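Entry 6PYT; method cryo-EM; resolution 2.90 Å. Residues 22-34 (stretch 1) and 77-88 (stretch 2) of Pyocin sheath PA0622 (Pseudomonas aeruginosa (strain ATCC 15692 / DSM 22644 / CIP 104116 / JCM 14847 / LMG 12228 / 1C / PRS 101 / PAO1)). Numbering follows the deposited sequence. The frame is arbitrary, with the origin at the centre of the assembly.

Stretch 1 22-34: PASSVIGLCDVFT
Stretch 2 77-88: QAVIVAVGVETA

The two stretches of this pyocin sheath chain run as neighbouring parallel strands. Both strands begin earlier in the chain. Their axes approach to 4.6 Å, and their directions differ by 28°. Together the stretches bury 927 Å², both sides summed.

The register pairs Val-26 with Val-79, Ile-27 with Ile-80, Gly-28 with Val-81 and Leu-29 with Ala-82. Val-26 CA lies 4.8 Å from Val-79 CA, Ile-27 CA 4.7 Å from Ile-80 CA, Gly-28 CA 5.0 Å from Val-81 CA and Leu-29 CA 4.5 Å from Ala-82 CA. Backbone angles here are extended: phi/psi is -129/131 at Ile-27, -120/146 at Leu-29, -124/115 at Ile-80 and -114/137 at Ala-82. Ser-24 departs from this, at -97/-12. Ala-23 lies level with Ala-78 but Val-26 with Val-79, so stretch 1 has two extra residues there.

Four backbone hydrogen bonds make the ladder. Ile-27 N donates to Val-79 O at 2.9 Å, and Val-81 N to Ile-27 O at 2.9 Å. Leu-29 N donates to Val-81 O at 2.9 Å, and Val-83 N to Leu-29 O at 2.9 Å. Ile-27 and Leu-29 thus each bond through both N and O to residues flanking their partner, as parallel strands require. Towards the start, Ala-23 N gives a weak bond to Gln-77 O at 3.5 Å. Beyond Leu-29 the pairing loosens; Asp-31 O lies 3.1 Å from Val-85 N.

CA-H...O contacts supplement the ladder. Val-26 CA is 3.3 Å from Val-79 O, Ile-80 CA 3.4 Å from Ile-27 O, and Val-32 CA 3.2 Å from Val-85 O.

From Val-26 and Val-79 to Leu-29 and Ala-82, successive positions alternate between two faces; Gly-28 has no side chain. Ile-27, Leu-29, Ile-80 and Ala-82 share one. Ile-27 (m, t) places CD1 4.1 Å from Ala-78 CB. Leu-29 (t, t) sets CB 3.8 Å from Ile-80 CG2 and 4.2 Å from Ala-82 CB. Ile-80 is m, t. These buried apolar groups pack against one another, and the small Ala-82 sits beside the larger Leu-29. Asp-31 CB points to the same face. The side chains of Asp-31 and Glu-86 are modelled only as far as CB.

Val-26, Cys-30, Val-79, Val-81, Val-83 and Val-85 point to the other face. Val-26 (m) brings CG1 to 3.7 Å from Val-79 CB. Cys-30 (t) holds SG 3.6 Å from Val-85 CG2. The four valines of stretch 2 are all t.

Phe-33 has chi1 91° and chi2 -76°. Its CB points sideways, but the end of the side chain comes nearer; Gly-84 O sits at the ring edge, near its plane, 3.1 Å from Phe-33 CE1. Gly-84 suits this place: an ideal CB would lie 2.6 Å from Phe-33 CE1, a clash.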

# COMPACT_ATOMS: atom_id res chain seq x y z
N PRO B 22 -43.97 2.45 -24.62
CA PRO B 22 -45.14 3.28 -24.30
C PRO B 22 -44.93 4.71 -24.76
O PRO B 22 -43.99 5.38 -24.35
CB PRO B 22 -45.24 3.17 -22.77
CG PRO B 22 -43.85 2.82 -22.32
CD PRO B 22 -43.26 1.99 -23.42
N ALA B 23 -45.81 5.17 -25.65
CA ALA B 23 -45.71 6.49 -26.25
C ALA B 23 -46.71 7.44 -25.63
O ALA B 23 -47.74 7.03 -25.08
CB ALA B 23 -45.95 6.41 -27.76
N SER B 24 -46.40 8.74 -25.71
CA SER B 24 -47.27 9.77 -25.17
C SER B 24 -48.18 10.40 -26.20
O SER B 24 -49.10 11.13 -25.83
CB SER B 24 -46.43 10.87 -24.50
OG SER B 24 -45.73 10.38 -23.38
N SER B 25 -47.94 10.16 -27.49
CA SER B 25 -48.76 10.75 -28.52
C SER B 25 -50.13 10.10 -28.57
O SER B 25 -50.29 8.92 -28.26
CB SER B 25 -48.08 10.62 -29.88
OG SER B 25 -48.90 11.12 -30.91
N VAL B 26 -51.13 10.89 -28.95
CA VAL B 26 -52.51 10.42 -29.08
C VAL B 26 -52.89 10.41 -30.55
O VAL B 26 -52.41 11.25 -31.33
CB VAL B 26 -53.48 11.29 -28.25
CG1 VAL B 26 -53.25 11.05 -26.79
CG2 VAL B 26 -53.19 12.71 -28.49
N ILE B 27 -53.71 9.45 -30.93
CA ILE B 27 -54.01 9.14 -32.33
C ILE B 27 -55.52 9.10 -32.50
O ILE B 27 -56.22 8.45 -31.72
CB ILE B 27 -53.37 7.81 -32.76
CG1 ILE B 27 -51.85 7.90 -32.74
CG2 ILE B 27 -53.82 7.39 -34.14
CD1 ILE B 27 -51.16 6.60 -32.91
N GLY B 28 -56.03 9.80 -33.53
CA GLY B 28 -57.44 9.80 -33.83
C GLY B 28 -57.75 8.84 -34.94
O GLY B 28 -57.30 9.00 -36.07
N LEU B 29 -58.55 7.83 -34.62
CA LEU B 29 -58.80 6.70 -35.51
C LEU B 29 -60.29 6.63 -35.83
O LEU B 29 -61.13 6.94 -34.99
CB LEU B 29 -58.32 5.40 -34.86
CG LEU B 29 -58.08 4.13 -35.67
CD1 LEU B 29 -57.00 3.34 -35.00
CD2 LEU B 29 -59.30 3.27 -35.76
N CYS B 30 -60.60 6.20 -37.05
CA CYS B 30 -61.98 6.17 -37.52
C CYS B 30 -62.09 5.14 -38.63
O CYS B 30 -61.49 5.32 -39.69
CB CYS B 30 -62.40 7.54 -38.01
SG CYS B 30 -64.09 7.63 -38.58
N ASP B 31 -62.86 4.08 -38.39
CA ASP B 31 -63.01 2.99 -39.36
C ASP B 31 -64.31 2.27 -39.04
O ASP B 31 -65.09 2.71 -38.19
CB ASP B 31 -61.79 2.07 -39.31
N VAL B 32 -64.56 1.15 -39.73
CA VAL B 32 -65.86 0.48 -39.64
C VAL B 32 -65.81 -0.67 -38.66
O VAL B 32 -64.77 -1.31 -38.46
CB VAL B 32 -66.36 0.01 -41.02
CG1 VAL B 32 -66.63 1.20 -41.91
CG2 VAL B 32 -65.36 -0.90 -41.67
N PHE B 33 -66.96 -0.94 -38.04
CA PHE B 33 -67.11 -2.11 -37.18
C PHE B 33 -68.59 -2.44 -37.14
O PHE B 33 -69.43 -1.69 -37.63
CB PHE B 33 -66.53 -1.84 -35.78
CG PHE B 33 -67.50 -1.30 -34.79
CD1 PHE B 33 -67.91 0.02 -34.81
CD2 PHE B 33 -67.92 -2.10 -33.75
CE1 PHE B 33 -68.79 0.49 -33.84
CE2 PHE B 33 -68.78 -1.63 -32.79
CZ PHE B 33 -69.22 -0.34 -32.84
N THR B 34 -68.91 -3.60 -36.56
CA THR B 34 -70.29 -4.01 -36.41
C THR B 34 -70.70 -3.91 -34.95
O THR B 34 -70.11 -4.61 -34.12
CB THR B 34 -70.50 -5.43 -36.93
OG1 THR B 34 -69.64 -6.33 -36.22
CG2 THR B 34 -70.21 -5.51 -38.41
N GLN B 77 -47.21 1.65 -27.77
CA GLN B 77 -48.31 1.50 -26.82
C GLN B 77 -48.98 2.87 -26.65
O GLN B 77 -48.88 3.54 -25.63
CB GLN B 77 -47.80 0.94 -25.50
CG GLN B 77 -48.87 0.49 -24.53
CD GLN B 77 -48.28 -0.03 -23.24
OE1 GLN B 77 -47.06 -0.03 -23.06
NE2 GLN B 77 -49.13 -0.48 -22.33
N ALA B 78 -49.66 3.28 -27.72
CA ALA B 78 -50.14 4.64 -27.85
C ALA B 78 -51.57 4.76 -27.35
O ALA B 78 -52.28 3.78 -27.13
CB ALA B 78 -50.06 5.08 -29.31
N VAL B 79 -51.99 6.00 -27.16
CA VAL B 79 -53.36 6.30 -26.76
C VAL B 79 -54.15 6.59 -28.02
O VAL B 79 -53.74 7.42 -28.85
CB VAL B 79 -53.39 7.49 -25.79
CG1 VAL B 79 -54.81 7.90 -25.50
CG2 VAL B 79 -52.68 7.13 -24.51
N ILE B 80 -55.27 5.90 -28.20
CA ILE B 80 -56.06 6.00 -29.42
C ILE B 80 -57.48 6.41 -29.06
O ILE B 80 -58.19 5.65 -28.39
CB ILE B 80 -56.06 4.68 -30.20
CG1 ILE B 80 -54.65 4.30 -30.62
CG2 ILE B 80 -56.92 4.81 -31.43
CD1 ILE B 80 -54.54 2.89 -31.11
N VAL B 81 -57.88 7.59 -29.50
CA VAL B 81 -59.28 7.99 -29.49
C VAL B 81 -59.89 7.46 -30.78
O VAL B 81 -59.60 7.97 -31.87
CB VAL B 81 -59.43 9.51 -29.38
CG1 VAL B 81 -60.87 9.93 -29.52
CG2 VAL B 81 -58.88 9.98 -28.05
N ALA B 82 -60.71 6.43 -30.67
CA ALA B 82 -61.24 5.73 -31.83
C ALA B 82 -62.75 5.92 -31.92
O ALA B 82 -63.45 5.83 -30.91
CB ALA B 82 -60.90 4.24 -31.76
N VAL B 83 -63.23 6.17 -33.13
CA VAL B 83 -64.65 6.40 -33.40
C VAL B 83 -65.11 5.33 -34.38
O VAL B 83 -64.74 5.36 -35.55
CB VAL B 83 -64.91 7.80 -33.96
CG1 VAL B 83 -66.39 8.00 -34.24
CG2 VAL B 83 -64.40 8.87 -33.01
N GLY B 84 -65.93 4.40 -33.90
CA GLY B 84 -66.40 3.29 -34.70
C GLY B 84 -67.59 3.58 -35.60
O GLY B 84 -68.71 3.24 -35.24
N VAL B 85 -67.37 4.21 -36.75
CA VAL B 85 -68.45 4.48 -37.69
C VAL B 85 -69.03 3.17 -38.20
O VAL B 85 -68.31 2.29 -38.66
CB VAL B 85 -67.93 5.34 -38.85
CG1 VAL B 85 -68.95 5.43 -39.94
CG2 VAL B 85 -67.60 6.71 -38.34
N GLU B 86 -70.36 3.03 -38.10
CA GLU B 86 -71.05 1.85 -38.59
C GLU B 86 -70.96 1.74 -40.11
O GLU B 86 -70.79 2.74 -40.82
CB GLU B 86 -72.51 1.87 -38.16
N THR B 87 -71.07 0.52 -40.61
CA THR B 87 -70.90 0.26 -42.03
C THR B 87 -72.13 0.68 -42.81
O THR B 87 -73.22 0.87 -42.27
CB THR B 87 -70.59 -1.22 -42.28
OG1 THR B 87 -70.32 -1.42 -43.67
CG2 THR B 87 -71.77 -2.09 -41.87
N ALA B 88 -71.95 0.84 -44.12
CA ALA B 88 -73.01 1.27 -45.01
C ALA B 88 -72.80 0.61 -46.37
O ALA B 88 -71.73 0.07 -46.65
CB ALA B 88 -73.07 2.79 -45.13